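PDB 3VA7: KLLA0E08119p from Kluyveromyces lactis, which is the urea carboxylase part of a longer protein and probably catalyses the biotin- and ATP-dependent carboxylation of urea to urea-1-carboxylate. Local coordinates for residues K421-A426 with K456-A461; P493-Y498 with P599-S604; I824-P829 with V838-A843. All coordinates share one frame; numbering follows the deposited sequence.

How the contacts relate
Three separate closures follow one another along the chain, none nested in or crossing another. Nearest the N terminus, contact 1 closes a 29-residue, largely helical excursion in the biotin carboxylase part, bringing the start of helix 423-435 to the end of helix 456-460. Contact 2 spans the longest gap: the loop after strand 488-490 meets a turn beyond 100 intervening residues, between strands 587-592 and 626-628, in the carboxyltransferase region. Contact 3 is a local hairpin further on, at the edge of a five-stranded antiparallel sheet. Contacts 1 and 3 lie on opposite sides of the chain's centre, with centres about 71 Å apart; contact 2 is about 32 Å from contact 3, centre to centre.

Contact 1 of 3, residues K421-A426 with K456-A461; sequences KDRNDA and KMFKEA
Asn-424 and Lys-459 mark the nearest approach of the two backbones, with 7.6 Å between Asn-424 CA and Lys-459 CA, a gap spanned by side chains. The first turn of helix 423-435 starts behind Asp-422, the N-cap, whose OD1 accepts from Asn-424 N at 3.2 Å, the amide standing above the carboxylate plane. Helix 456-460 ends at Ala-461 in a Schellman motif, phi positive (73°) and N bonding back into the last turn. Arg-423 reaches out from the first turn with its chain bent at chi3, 108°, and brings its guanidinium over one face of the Phe-458 ring. Arg-423 CZ stands 4.9 Å from the ring centroid, close to the ring normal, a cation-pi contact. The methyl of Ala-461 lies over one face of the same guanidinium, toward its rim, with CB 3.6 Å from Arg-423 NH2. This start-to-end meeting of helices belongs to the C-terminal domain of the biotin carboxylase part, where both pack on antiparallel strands: Ala-426 and Phe-458 both touch Ile-364, and Phe-458 also lies on Leu-259 and Ile-267. Glu-269 of strand 264-270 forms a salt bridge with Arg-423 NH1, giving the cation a carboxylate partner as well as the ring. Further out, the side chains of Asn-424 and Lys-459 run roughly perpendicular. The lysine, extended as far as CE, turns at chi4 (-63°) to present NZ, which donates to Asn-424 OD1 at 3.3 Å from above the carbonyl plane, not along a lone pair, on an exposed margin of the contact.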
ATOM      1  N   LYS A 421      34.917 -16.786  11.718  1.00 42.19           N
ATOM      2  CA  LYS A 421      36.187 -17.393  12.073  1.00 42.26           C
ATOM      3  C   LYS A 421      36.018 -18.759  12.682  1.00 41.98           C
ATOM      4  O   LYS A 421      36.901 -19.594  12.529  1.00 41.69           O
ATOM      5  CB  LYS A 421      36.942 -16.493  13.062  1.00 42.97           C
ATOM      6  CG  LYS A 421      37.890 -15.469  12.463  1.00 42.74           C
ATOM      7  CD  LYS A 421      38.034 -14.353  13.507  1.00 48.33           C
ATOM      8  CE  LYS A 421      39.299 -13.505  13.361  1.00 50.77           C
ATOM      9  NZ  LYS A 421      39.624 -13.251  11.921  1.00 52.55           N
ATOM     10  N   ASP A 422      34.885 -18.977  13.354  1.00 42.23           N
ATOM     11  CA  ASP A 422      34.565 -20.251  14.010  1.00 43.01           C
ATOM     12  C   ASP A 422      33.085 -20.281  14.428  1.00 42.59           C
ATOM     13  O   ASP A 422      32.398 -19.268  14.321  1.00 43.21           O
ATOM     14  CB  ASP A 422      35.487 -20.502  15.211  1.00 43.43           C
ATOM     15  CG  ASP A 422      35.025 -19.787  16.478  1.00 48.03           C
ATOM     16  OD1 ASP A 422      34.361 -20.468  17.332  1.00 51.36           O
ATOM     17  OD2 ASP A 422      35.322 -18.561  16.617  1.00 51.41           O
ATOM     18  N   ARG A 423      32.589 -21.414  14.913  1.00 41.36           N
ATOM     19  CA  ARG A 423      31.165 -21.511  15.232  1.00 40.94           C
ATOM     20  C   ARG A 423      30.584 -20.278  15.986  1.00 41.90           C
ATOM     21  O   ARG A 423      29.544 -19.742  15.596  1.00 41.75           O
ATOM     22  CB  ARG A 423      30.812 -22.827  15.963  1.00 39.54           C
ATOM     23  CG  ARG A 423      29.504 -23.353  15.511  1.00 36.90           C
ATOM     24  CD  ARG A 423      29.053 -24.554  16.264  1.00 34.78           C
ATOM     25  NE  ARG A 423      27.960 -24.196  17.132  1.00 34.51           N
ATOM     26  CZ  ARG A 423      26.714 -24.644  17.031  1.00 36.03           C
ATOM     27  NH1 ARG A 423      26.346 -25.541  16.130  1.00 34.01           N
ATOM     28  NH2 ARG A 423      25.829 -24.208  17.895  1.00 37.40           N
ATOM     29  N   ASN A 424      31.256 -19.840  17.057  1.00 42.73           N
ATOM     30  CA  ASN A 424      30.748 -18.721  17.871  1.00 42.87           C
ATOM     31  C   ASN A 424      30.721 -17.427  17.080  1.00 42.49           C
ATOM     32  O   ASN A 424      29.775 -16.676  17.202  1.00 41.98           O
ATOM     33  CB  ASN A 424      31.534 -18.509  19.186  1.00 42.34           C
ATOM     34  CG  ASN A 424      31.338 -19.653  20.197  1.00 44.44           C
ATOM     35  OD1 ASN A 424      30.218 -20.212  20.389  1.00 43.01           O
ATOM     36  ND2 ASN A 424      32.459 -20.032  20.847  1.00 45.65           N
ATOM     37  N   ASP A 425      31.761 -17.162  16.290  1.00 42.43           N
ATOM     38  CA  ASP A 425      31.794 -15.939  15.487  1.00 42.81           C
ATOM     39  C   ASP A 425      30.622 -15.912  14.473  1.00 44.24           C
ATOM     40  O   ASP A 425      30.052 -14.819  14.162  1.00 44.40           O
ATOM     41  CB  ASP A 425      33.117 -15.802  14.749  1.00 42.18           C
ATOM     42  CG  ASP A 425      33.326 -14.416  14.204  1.00 43.52           C
ATOM     43  OD1 ASP A 425      32.800 -13.484  14.860  1.00 48.27           O
ATOM     44  OD2 ASP A 425      34.006 -14.242  13.154  1.00 39.91           O
ATOM     45  N   ALA A 426      30.276 -17.114  13.981  1.00 44.26           N
ATOM     46  CA  ALA A 426      29.287 -17.310  12.936  1.00 44.26           C
ATOM     47  C   ALA A 426      27.898 -17.172  13.504  1.00 44.58           C
ATOM     48  O   ALA A 426      26.990 -16.634  12.811  1.00 44.47           O
ATOM     49  CB  ALA A 426      29.438 -18.673  12.345  1.00 44.80           C
ATOM     50  N   LYS A 456      19.634 -20.614  23.627  1.00 50.89           N
ATOM     51  CA  LYS A 456      20.722 -21.204  24.385  1.00 51.83           C
ATOM     52  C   LYS A 456      21.008 -22.538  23.680  1.00 51.90           C
ATOM     53  O   LYS A 456      22.176 -22.866  23.394  1.00 51.62           O
ATOM     54  CB  LYS A 456      20.295 -21.379  25.859  1.00 52.62           C
ATOM     55  CG  LYS A 456      21.358 -21.917  26.864  1.00 55.21           C
ATOM     56  CD  LYS A 456      22.216 -20.781  27.457  1.00 60.08           C
ATOM     57  CE  LYS A 456      22.311 -20.904  29.012  1.00 60.69           C
ATOM     58  NZ  LYS A 456      23.242 -19.878  29.602  1.00 57.30           N
ATOM     59  N   MET A 457      19.929 -23.259  23.344  1.00 52.03           N
ATOM     60  CA  MET A 457      20.019 -24.480  22.552  1.00 52.81           C
ATOM     61  C   MET A 457      21.012 -24.339  21.410  1.00 53.23           C
ATOM     62  O   MET A 457      22.085 -24.949  21.429  1.00 53.55           O
ATOM     63  CB  MET A 457      18.654 -24.855  21.998  1.00 52.94           C
ATOM     64  CG  MET A 457      18.636 -26.178  21.196  1.00 54.61           C
ATOM     65  SD  MET A 457      18.976 -26.028  19.430  1.00 57.13           S
ATOM     66  CE  MET A 457      17.559 -25.068  18.849  1.00 56.15           C
ATOM     67  N   PHE A 458      20.684 -23.513  20.428  1.00 53.52           N
ATOM     68  CA  PHE A 458      21.539 -23.439  19.276  1.00 54.36           C
ATOM     69  C   PHE A 458      22.969 -23.167  19.673  1.00 54.87           C
ATOM     70  O   PHE A 458      23.858 -23.771  19.121  1.00 55.11           O
ATOM     71  CB  PHE A 458      21.056 -22.406  18.268  1.00 54.36           C
ATOM     72  CG  PHE A 458      21.806 -22.436  16.963  1.00 53.34           C
ATOM     73  CD1 PHE A 458      22.328 -21.266  16.423  1.00 53.96           C
ATOM     74  CD2 PHE A 458      21.989 -23.632  16.274  1.00 53.49           C
ATOM     75  CE1 PHE A 458      23.004 -21.283  15.224  1.00 53.38           C
ATOM     76  CE2 PHE A 458      22.669 -23.673  15.073  1.00 50.60           C
ATOM     77  CZ  PHE A 458      23.177 -22.509  14.545  1.00 53.32           C
ATOM     78  N   LYS A 459      23.198 -22.285  20.638  1.00 56.05           N
ATOM     79  CA  LYS A 459      24.572 -21.919  20.983  1.00 57.15           C
ATOM     80  C   LYS A 459      25.340 -23.058  21.633  1.00 58.14           C
ATOM     81  O   LYS A 459      26.527 -23.264  21.378  1.00 58.00           O
ATOM     82  CB  LYS A 459      24.631 -20.700  21.892  1.00 56.93           C
ATOM     83  CG  LYS A 459      25.975 -20.029  21.806  1.00 56.65           C
ATOM     84  CD  LYS A 459      26.165 -19.033  22.906  1.00 59.03           C
ATOM     85  CE  LYS A 459      27.590 -18.499  22.881  1.00 60.34           C
ATOM     86  NZ  LYS A 459      28.528 -19.623  23.145  1.00 59.23           N
ATOM     87  N   GLU A 460      24.667 -23.795  22.499  1.00 59.62           N
ATOM     88  CA  GLU A 460      25.347 -24.883  23.193  1.00 61.10           C
ATOM     89  C   GLU A 460      25.491 -26.097  22.267  1.00 60.49           C
ATOM     90  O   GLU A 460      26.181 -27.076  22.592  1.00 60.66           O
ATOM     91  CB  GLU A 460      24.636 -25.189  24.520  1.00 61.95           C
ATOM     92  CG  GLU A 460      24.965 -24.135  25.608  1.00 65.25           C
ATOM     93  CD  GLU A 460      24.061 -24.239  26.855  1.00 72.95           C
ATOM     94  OE1 GLU A 460      24.294 -23.442  27.808  1.00 76.59           O
ATOM     95  OE2 GLU A 460      23.124 -25.093  26.893  1.00 74.25           O
ATOM     96  N   ALA A 461      24.855 -25.979  21.092  1.00 59.39           N
ATOM     97  CA  ALA A 461      24.908 -26.962  20.033  1.00 57.69           C
ATOM     98  C   ALA A 461      24.085 -28.184  20.395  1.00 56.91           C
ATOM     99  O   ALA A 461      24.252 -29.236  19.815  1.00 55.81           O
ATOM    100  CB  ALA A 461      26.377 -27.325  19.678  1.00 57.76           C
TER

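Contact 2 of 3, residues P493-Y498 with P599-S604; sequences PGRTGY and PEYLGS
Arg-495 meets the backbone of Tyr-601 side-on, NE and NH2 both donating to Tyr-601 O, which lies in the guanidinium plane. The NE bond to Tyr-601 O is 2.8 Å and fairly straight (160°); the NH2 bond to the same oxygen is 3.2 Å. The bend at chi3, -80°, swings this edge across Leu-602, whose CB lies 4.0 Å from Arg-495 CD. Tyr-601 CD2 lies over one face of the guanidinium and Ser-604 OG, itself hydrogen-bonded to Asp-491, over the opposite face. NH2 also makes a weak bond to Ser-604 O and a bond to Ser-606 O. Tyr-601 to Ser-604 form a type I' turn, so Tyr-601 O takes Ser-604 N as a third donor. Beside it, Leu-602 CD2 packs against the hydroxyl end of Tyr-498, 3.7 Å from CZ, and a water at that ring's edge donates to both Thr-496 O and Leu-602 O. A leucine in place of Arg-495 would take away both donors and would probably leave the turn, its carbonyls a partner short, less firmly tied to the loop. In this carboxyltransferase region one charged side chain thus gathers several main-chain carbonyls, so the grip probably depends on local backbone shape.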
ATOM      1  N   PRO A 493       1.295  13.323  14.513  1.00 26.05           N
ATOM      2  CA  PRO A 493       0.272  13.952  13.671  1.00 26.08           C
ATOM      3  C   PRO A 493      -0.087  13.222  12.377  1.00 26.60           C
ATOM      4  O   PRO A 493      -1.046  13.615  11.711  1.00 27.59           O
ATOM      5  CB  PRO A 493       0.868  15.319  13.343  1.00 25.47           C
ATOM      6  CG  PRO A 493       2.372  15.127  13.501  1.00 24.39           C
ATOM      7  CD  PRO A 493       2.609  14.017  14.398  1.00 25.63           C
ATOM      8  N   GLY A 494       0.624  12.158  12.039  1.00 26.98           N
ATOM      9  CA  GLY A 494       0.289  11.382  10.821  1.00 26.49           C
ATOM     10  C   GLY A 494       1.290  11.662   9.709  1.00 26.71           C
ATOM     11  O   GLY A 494       2.457  12.024   9.957  1.00 25.14           O
ATOM     12  N   ARG A 495       0.832  11.502   8.472  1.00 26.72           N
ATOM     13  CA  ARG A 495       1.720  11.566   7.316  1.00 25.83           C
ATOM     14  C   ARG A 495       1.747  12.999   6.917  1.00 25.38           C
ATOM     15  O   ARG A 495       1.082  13.385   5.956  1.00 25.73           O
ATOM     16  CB  ARG A 495       1.163  10.685   6.174  1.00 26.74           C
ATOM     17  CG  ARG A 495       2.113  10.419   5.019  1.00 24.77           C
ATOM     18  CD  ARG A 495       1.776   9.128   4.310  1.00 21.06           C
ATOM     19  NE  ARG A 495       2.289   7.963   5.006  1.00 20.73           N
ATOM     20  CZ  ARG A 495       1.513   7.035   5.582  1.00 22.27           C
ATOM     21  NH1 ARG A 495       0.188   7.134   5.536  1.00 16.94           N
ATOM     22  NH2 ARG A 495       2.064   6.009   6.236  1.00 19.08           N
ATOM     23  N   THR A 496       2.487  13.818   7.654  1.00 24.62           N
ATOM     24  CA  THR A 496       2.505  15.259   7.322  1.00 24.63           C
ATOM     25  C   THR A 496       3.662  15.483   6.356  1.00 23.49           C
ATOM     26  O   THR A 496       4.549  14.641   6.265  1.00 21.85           O
ATOM     27  CB  THR A 496       2.705  16.173   8.580  1.00 25.44           C
ATOM     28  OG1 THR A 496       3.970  15.855   9.174  1.00 26.78           O
ATOM     29  CG2 THR A 496       1.622  15.959   9.633  1.00 24.11           C
ATOM     30  N   GLY A 497       3.629  16.604   5.636  1.00 22.95           N
ATOM     31  CA  GLY A 497       4.740  16.993   4.790  1.00 22.47           C
ATOM     32  C   GLY A 497       4.398  17.061   3.315  1.00 23.23           C
ATOM     33  O   GLY A 497       5.209  17.528   2.520  1.00 22.46           O
ATOM     34  N   TYR A 498       3.194  16.587   2.950  1.00 23.19           N
ATOM     35  CA  TYR A 498       2.892  16.256   1.561  1.00 22.33           C
ATOM     36  C   TYR A 498       1.494  16.612   1.101  1.00 22.30           C
ATOM     37  O   TYR A 498       1.042  16.112   0.095  1.00 24.09           O
ATOM     38  CB  TYR A 498       3.145  14.783   1.289  1.00 21.80           C
ATOM     39  CG  TYR A 498       4.498  14.245   1.666  1.00 21.76           C
ATOM     40  CD1 TYR A 498       5.573  14.295   0.791  1.00 23.72           C
ATOM     41  CD2 TYR A 498       4.695  13.629   2.879  1.00 24.85           C
ATOM     42  CE1 TYR A 498       6.849  13.723   1.115  1.00 23.12           C
ATOM     43  CE2 TYR A 498       5.942  13.074   3.231  1.00 24.67           C
ATOM     44  CZ  TYR A 498       7.004  13.118   2.346  1.00 27.20           C
ATOM     45  OH  TYR A 498       8.218  12.562   2.746  1.00 31.43           O
ATOM     46  N   PRO A 599       6.398  -0.877   9.685  1.00 37.59           N
ATOM     47  CA  PRO A 599       7.339   0.058   9.002  1.00 36.24           C
ATOM     48  C   PRO A 599       6.723   1.430   8.660  1.00 35.19           C
ATOM     49  O   PRO A 599       5.514   1.509   8.421  1.00 34.39           O
ATOM     50  CB  PRO A 599       7.743  -0.710   7.735  1.00 35.88           C
ATOM     51  CG  PRO A 599       6.589  -1.745   7.511  1.00 37.57           C
ATOM     52  CD  PRO A 599       6.084  -2.090   8.891  1.00 37.74           C
ATOM     53  N   GLU A 600       7.535   2.491   8.669  1.00 33.90           N
ATOM     54  CA  GLU A 600       7.077   3.776   8.187  1.00 34.63           C
ATOM     55  C   GLU A 600       6.941   3.785   6.661  1.00 34.86           C
ATOM     56  O   GLU A 600       7.640   3.044   5.949  1.00 34.51           O
ATOM     57  CB  GLU A 600       8.057   4.891   8.535  1.00 35.06           C
ATOM     58  CG  GLU A 600       8.438   5.029  10.016  1.00 40.09           C
ATOM     59  CD  GLU A 600       9.354   6.229  10.249  1.00 45.06           C
ATOM     60  OE1 GLU A 600      10.512   6.187   9.796  1.00 49.06           O
ATOM     61  OE2 GLU A 600       8.924   7.230  10.866  1.00 45.89           O
ATOM     62  N   TYR A 601       6.048   4.639   6.155  1.00 34.08           N
ATOM     63  CA  TYR A 601       6.013   4.982   4.753  1.00 32.56           C
ATOM     64  C   TYR A 601       5.832   6.499   4.731  1.00 32.91           C
ATOM     65  O   TYR A 601       4.921   7.065   5.381  1.00 31.63           O
ATOM     66  CB  TYR A 601       4.861   4.247   4.022  1.00 32.98           C
ATOM     67  CG  TYR A 601       4.719   4.615   2.541  1.00 31.88           C
ATOM     68  CD1 TYR A 601       5.597   4.113   1.595  1.00 31.45           C
ATOM     69  CD2 TYR A 601       3.697   5.480   2.098  1.00 32.70           C
ATOM     70  CE1 TYR A 601       5.486   4.475   0.256  1.00 32.45           C
ATOM     71  CE2 TYR A 601       3.572   5.849   0.747  1.00 31.61           C
ATOM     72  CZ  TYR A 601       4.475   5.341  -0.160  1.00 31.68           C
ATOM     73  OH  TYR A 601       4.375   5.671  -1.480  1.00 30.54           O
ATOM     74  N   LEU A 602       6.703   7.163   3.979  1.00 32.45           N
ATOM     75  CA  LEU A 602       6.691   8.626   3.918  1.00 32.85           C
ATOM     76  C   LEU A 602       6.624   9.348   5.291  1.00 32.86           C
ATOM     77  O   LEU A 602       5.936  10.356   5.457  1.00 33.02           O
ATOM     78  CB  LEU A 602       5.579   9.112   2.991  1.00 32.33           C
ATOM     79  CG  LEU A 602       5.838   8.927   1.499  1.00 33.48           C
ATOM     80  CD1 LEU A 602       4.595   9.338   0.780  1.00 30.44           C
ATOM     81  CD2 LEU A 602       7.094   9.720   0.962  1.00 30.07           C
ATOM     82  N   GLY A 603       7.363   8.829   6.260  1.00 32.68           N
ATOM     83  CA  GLY A 603       7.548   9.504   7.525  1.00 32.89           C
ATOM     84  C   GLY A 603       6.641   9.039   8.655  1.00 32.97           C
ATOM     85  O   GLY A 603       6.807   9.457   9.807  1.00 34.58           O
ATOM     86  N   SER A 604       5.681   8.179   8.342  1.00 32.04           N
ATOM     87  CA  SER A 604       4.596   7.867   9.274  1.00 30.83           C
ATOM     88  C   SER A 604       4.166   6.426   9.154  1.00 30.54           C
ATOM     89  O   SER A 604       4.178   5.826   8.063  1.00 30.80           O
ATOM     90  CB  SER A 604       3.377   8.730   8.993  1.00 30.24           C
ATOM     91  OG  SER A 604       2.272   8.193   9.682  1.00 29.74           O
TER
HETATM   92  O   HOH W   1       5.256  12.361   7.039  1.00 23.58           O

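Contact 3 of 3, residues I824-P829 with V838-A843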
ATOM      1  N   ILE A 824     -12.672  37.293   3.863  1.00 33.87           N
ATOM      2  CA  ILE A 824     -11.706  38.024   3.029  1.00 33.95           C
ATOM      3  C   ILE A 824     -10.823  38.943   3.866  1.00 33.22           C
ATOM      4  O   ILE A 824     -11.264  39.949   4.377  1.00 32.82           O
ATOM      5  CB  ILE A 824     -12.381  38.791   1.875  1.00 33.84           C
ATOM      6  CG1 ILE A 824     -13.098  37.796   0.987  1.00 33.91           C
ATOM      7  CG2 ILE A 824     -11.330  39.613   1.073  1.00 32.68           C
ATOM      8  CD1 ILE A 824     -14.191  38.455   0.188  1.00 38.97           C
ATOM      9  N   LEU A 825      -9.565  38.564   3.978  1.00 33.28           N
ATOM     10  CA  LEU A 825      -8.649  39.194   4.888  1.00 33.32           C
ATOM     11  C   LEU A 825      -8.044  40.456   4.293  1.00 33.62           C
ATOM     12  O   LEU A 825      -7.817  41.394   5.025  1.00 34.95           O
ATOM     13  CB  LEU A 825      -7.559  38.218   5.298  1.00 33.43           C
ATOM     14  CG  LEU A 825      -7.944  37.059   6.232  1.00 33.02           C
ATOM     15  CD1 LEU A 825      -6.859  36.049   6.332  1.00 30.28           C
ATOM     16  CD2 LEU A 825      -8.261  37.579   7.587  1.00 31.77           C
ATOM     17  N   ALA A 826      -7.808  40.487   2.984  1.00 32.84           N
ATOM     18  CA  ALA A 826      -7.359  41.690   2.279  1.00 32.36           C
ATOM     19  C   ALA A 826      -7.406  41.466   0.789  1.00 32.51           C
ATOM     20  O   ALA A 826      -7.216  40.340   0.334  1.00 32.93           O
ATOM     21  CB  ALA A 826      -5.965  42.074   2.665  1.00 31.11           C
ATOM     22  N   VAL A 827      -7.617  42.552   0.035  1.00 32.59           N
ATOM     23  CA  VAL A 827      -7.580  42.517  -1.411  1.00 32.25           C
ATOM     24  C   VAL A 827      -6.537  43.491  -1.930  1.00 32.90           C
ATOM     25  O   VAL A 827      -6.662  44.695  -1.666  1.00 33.14           O
ATOM     26  CB  VAL A 827      -8.924  42.963  -2.028  1.00 32.39           C
ATOM     27  CG1 VAL A 827      -8.853  42.942  -3.618  1.00 30.90           C
ATOM     28  CG2 VAL A 827     -10.094  42.169  -1.476  1.00 31.87           C
ATOM     29  N   LEU A 828      -5.545  43.001  -2.683  1.00 32.46           N
ATOM     30  CA  LEU A 828      -4.668  43.892  -3.455  1.00 32.51           C
ATOM     31  C   LEU A 828      -5.237  44.134  -4.831  1.00 34.18           C
ATOM     32  O   LEU A 828      -5.584  43.191  -5.512  1.00 34.64           O
ATOM     33  CB  LEU A 828      -3.292  43.272  -3.623  1.00 31.30           C
ATOM     34  CG  LEU A 828      -2.514  42.903  -2.360  1.00 30.21           C
ATOM     35  CD1 LEU A 828      -1.055  42.577  -2.688  1.00 26.29           C
ATOM     36  CD2 LEU A 828      -2.623  43.988  -1.243  1.00 26.23           C
ATOM     37  N   PRO A 829      -5.325  45.398  -5.275  1.00 36.29           N
ATOM     38  CA  PRO A 829      -5.932  45.683  -6.603  1.00 36.53           C
ATOM     39  C   PRO A 829      -5.018  45.256  -7.702  1.00 37.44           C
ATOM     40  O   PRO A 829      -3.829  45.103  -7.473  1.00 37.68           O
ATOM     41  CB  PRO A 829      -6.018  47.198  -6.618  1.00 36.45           C
ATOM     42  CG  PRO A 829      -4.827  47.630  -5.782  1.00 35.55           C
ATOM     43  CD  PRO A 829      -4.834  46.637  -4.631  1.00 36.27           C
ATOM     44  N   VAL A 838      -4.995  40.273  -5.915  1.00 30.65           N
ATOM     45  CA  VAL A 838      -4.695  39.263  -4.979  1.00 29.24           C
ATOM     46  C   VAL A 838      -5.756  39.333  -3.927  1.00 29.98           C
ATOM     47  O   VAL A 838      -6.092  40.429  -3.423  1.00 30.36           O
ATOM     48  CB  VAL A 838      -3.354  39.467  -4.354  1.00 29.43           C
ATOM     49  CG1 VAL A 838      -3.003  38.223  -3.525  1.00 28.57           C
ATOM     50  CG2 VAL A 838      -2.257  39.730  -5.450  1.00 26.66           C
ATOM     51  N   THR A 839      -6.326  38.155  -3.641  1.00 29.89           N
ATOM     52  CA  THR A 839      -7.333  38.003  -2.608  1.00 29.32           C
ATOM     53  C   THR A 839      -6.851  36.982  -1.601  1.00 29.19           C
ATOM     54  O   THR A 839      -6.530  35.866  -1.961  1.00 30.11           O
ATOM     55  CB  THR A 839      -8.649  37.594  -3.213  1.00 29.29           C
ATOM     56  OG1 THR A 839      -8.887  38.463  -4.325  1.00 30.20           O
ATOM     57  CG2 THR A 839      -9.806  37.716  -2.198  1.00 26.74           C
ATOM     58  N   TYR A 840      -6.795  37.411  -0.346  1.00 28.52           N
ATOM     59  CA  TYR A 840      -6.326  36.632   0.756  1.00 27.85           C
ATOM     60  C   TYR A 840      -7.548  36.190   1.561  1.00 27.95           C
ATOM     61  O   TYR A 840      -8.318  37.044   2.057  1.00 28.62           O
ATOM     62  CB  TYR A 840      -5.372  37.480   1.600  1.00 27.71           C
ATOM     63  CG  TYR A 840      -4.083  37.881   0.872  1.00 29.58           C
ATOM     64  CD1 TYR A 840      -3.969  39.107   0.171  1.00 26.50           C
ATOM     65  CD2 TYR A 840      -2.979  37.036   0.886  1.00 27.47           C
ATOM     66  CE1 TYR A 840      -2.774  39.449  -0.489  1.00 25.03           C
ATOM     67  CE2 TYR A 840      -1.782  37.388   0.256  1.00 27.47           C
ATOM     68  CZ  TYR A 840      -1.684  38.585  -0.444  1.00 27.73           C
ATOM     69  OH  TYR A 840      -0.457  38.861  -1.076  1.00 27.69           O
ATOM     70  N   ARG A 841      -7.756  34.866   1.652  1.00 26.67           N
ATOM     71  CA  ARG A 841      -8.894  34.329   2.399  1.00 25.74           C
ATOM     72  C   ARG A 841      -8.452  33.453   3.568  1.00 25.46           C
ATOM     73  O   ARG A 841      -7.485  32.673   3.487  1.00 24.29           O
ATOM     74  CB  ARG A 841      -9.903  33.574   1.523  1.00 24.71           C
ATOM     75  CG  ARG A 841     -10.106  34.164   0.179  1.00 25.64           C
ATOM     76  CD  ARG A 841     -11.002  33.346  -0.745  1.00 23.59           C
ATOM     77  NE  ARG A 841     -12.333  33.855  -0.585  1.00 26.18           N
ATOM     78  CZ  ARG A 841     -12.940  34.554  -1.506  1.00 29.30           C
ATOM     79  NH1 ARG A 841     -12.325  34.792  -2.654  1.00 27.93           N
ATOM     80  NH2 ARG A 841     -14.161  35.001  -1.272  1.00 34.75           N
ATOM     81  N   GLN A 842      -9.139  33.663   4.674  1.00 24.73           N
ATOM     82  CA  GLN A 842      -8.892  32.895   5.823  1.00 26.16           C
ATOM     83  C   GLN A 842      -9.408  31.491   5.523  1.00 25.96           C
ATOM     84  O   GLN A 842     -10.556  31.335   5.120  1.00 26.48           O
ATOM     85  CB  GLN A 842      -9.718  33.504   6.947  1.00 27.08           C
ATOM     86  CG  GLN A 842      -9.784  32.656   8.200  1.00 29.17           C
ATOM     87  CD  GLN A 842     -10.533  33.377   9.303  1.00 33.32           C
ATOM     88  OE1 GLN A 842      -9.964  33.724  10.350  1.00 31.98           O
ATOM     89  NE2 GLN A 842     -11.813  33.630   9.059  1.00 32.09           N
ATOM     90  N   ALA A 843      -8.598  30.473   5.762  1.00 25.59           N
ATOM     91  CA  ALA A 843      -8.991  29.106   5.405  1.00 25.18           C
ATOM     92  C   ALA A 843      -8.602  28.117   6.475  1.00 24.24           C
ATOM     93  O   ALA A 843      -7.736  27.259   6.267  1.00 23.83           O
ATOM     94  CB  ALA A 843      -8.373  28.708   4.042  1.00 25.64           C
TER
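Strands 824-828 and 838-842 run antiparallel, 4.6 Å apart at closest and with 166° between their directions, and Leu-828 and Val-838 form a hydrogen-bonded pair near the closed end of this hairpin. The hairpin is one margin of a five-stranded antiparallel sheet in the carboxyltransferase region, strand 824-828 being outermost within the chain and strand 838-842 pairing next with 847-852. A beta bulge interrupts the register: Leu-825 has a helical psi (-34°), and Leu-825 and Ala-826 both sit opposite Tyr-840. Leu-825 N donates to Tyr-840 O at 2.7 Å, while Tyr-840 N returns a nearly straight bond to Ala-826 O at 3.0 Å. Ala-826, Leu-828, Val-838 and Tyr-840 share one face; helix 901-912 packs on its inner-strand part, Leu-905 and Ile-909 against Tyr-840 and Glu-912 against Val-838. There Leu-828 and Val-838 run next to each other in the same direction, with CB atoms 3.9 Å apart. Tyr-840 turns its ring edge to the outer strand: Leu-828 CG is 3.9 Å from Tyr-840 CE1, in the ring plane, and Ala-826 O lies in that plane too. Ile-824, Val-827, Thr-839 and Arg-841 occupy the other face. Arg-841, bent at chi3 (93°), runs alongside Ile-824, which lays its CG1 over one face of the guanidinium. The charge itself is matched by Glu-851 and Asp-676, and NE donates to Pro-671 O, so the flat group is fixed from several directions and Ile-824 adds an apolar lid. At the bulge the side chain of Leu-825 points toward the partner strand and lies across that of Gln-842. Leu-825 CD1 comes to rest 3.7 Å from Gln-842 N and 3.9 Å from Gln-842 CB.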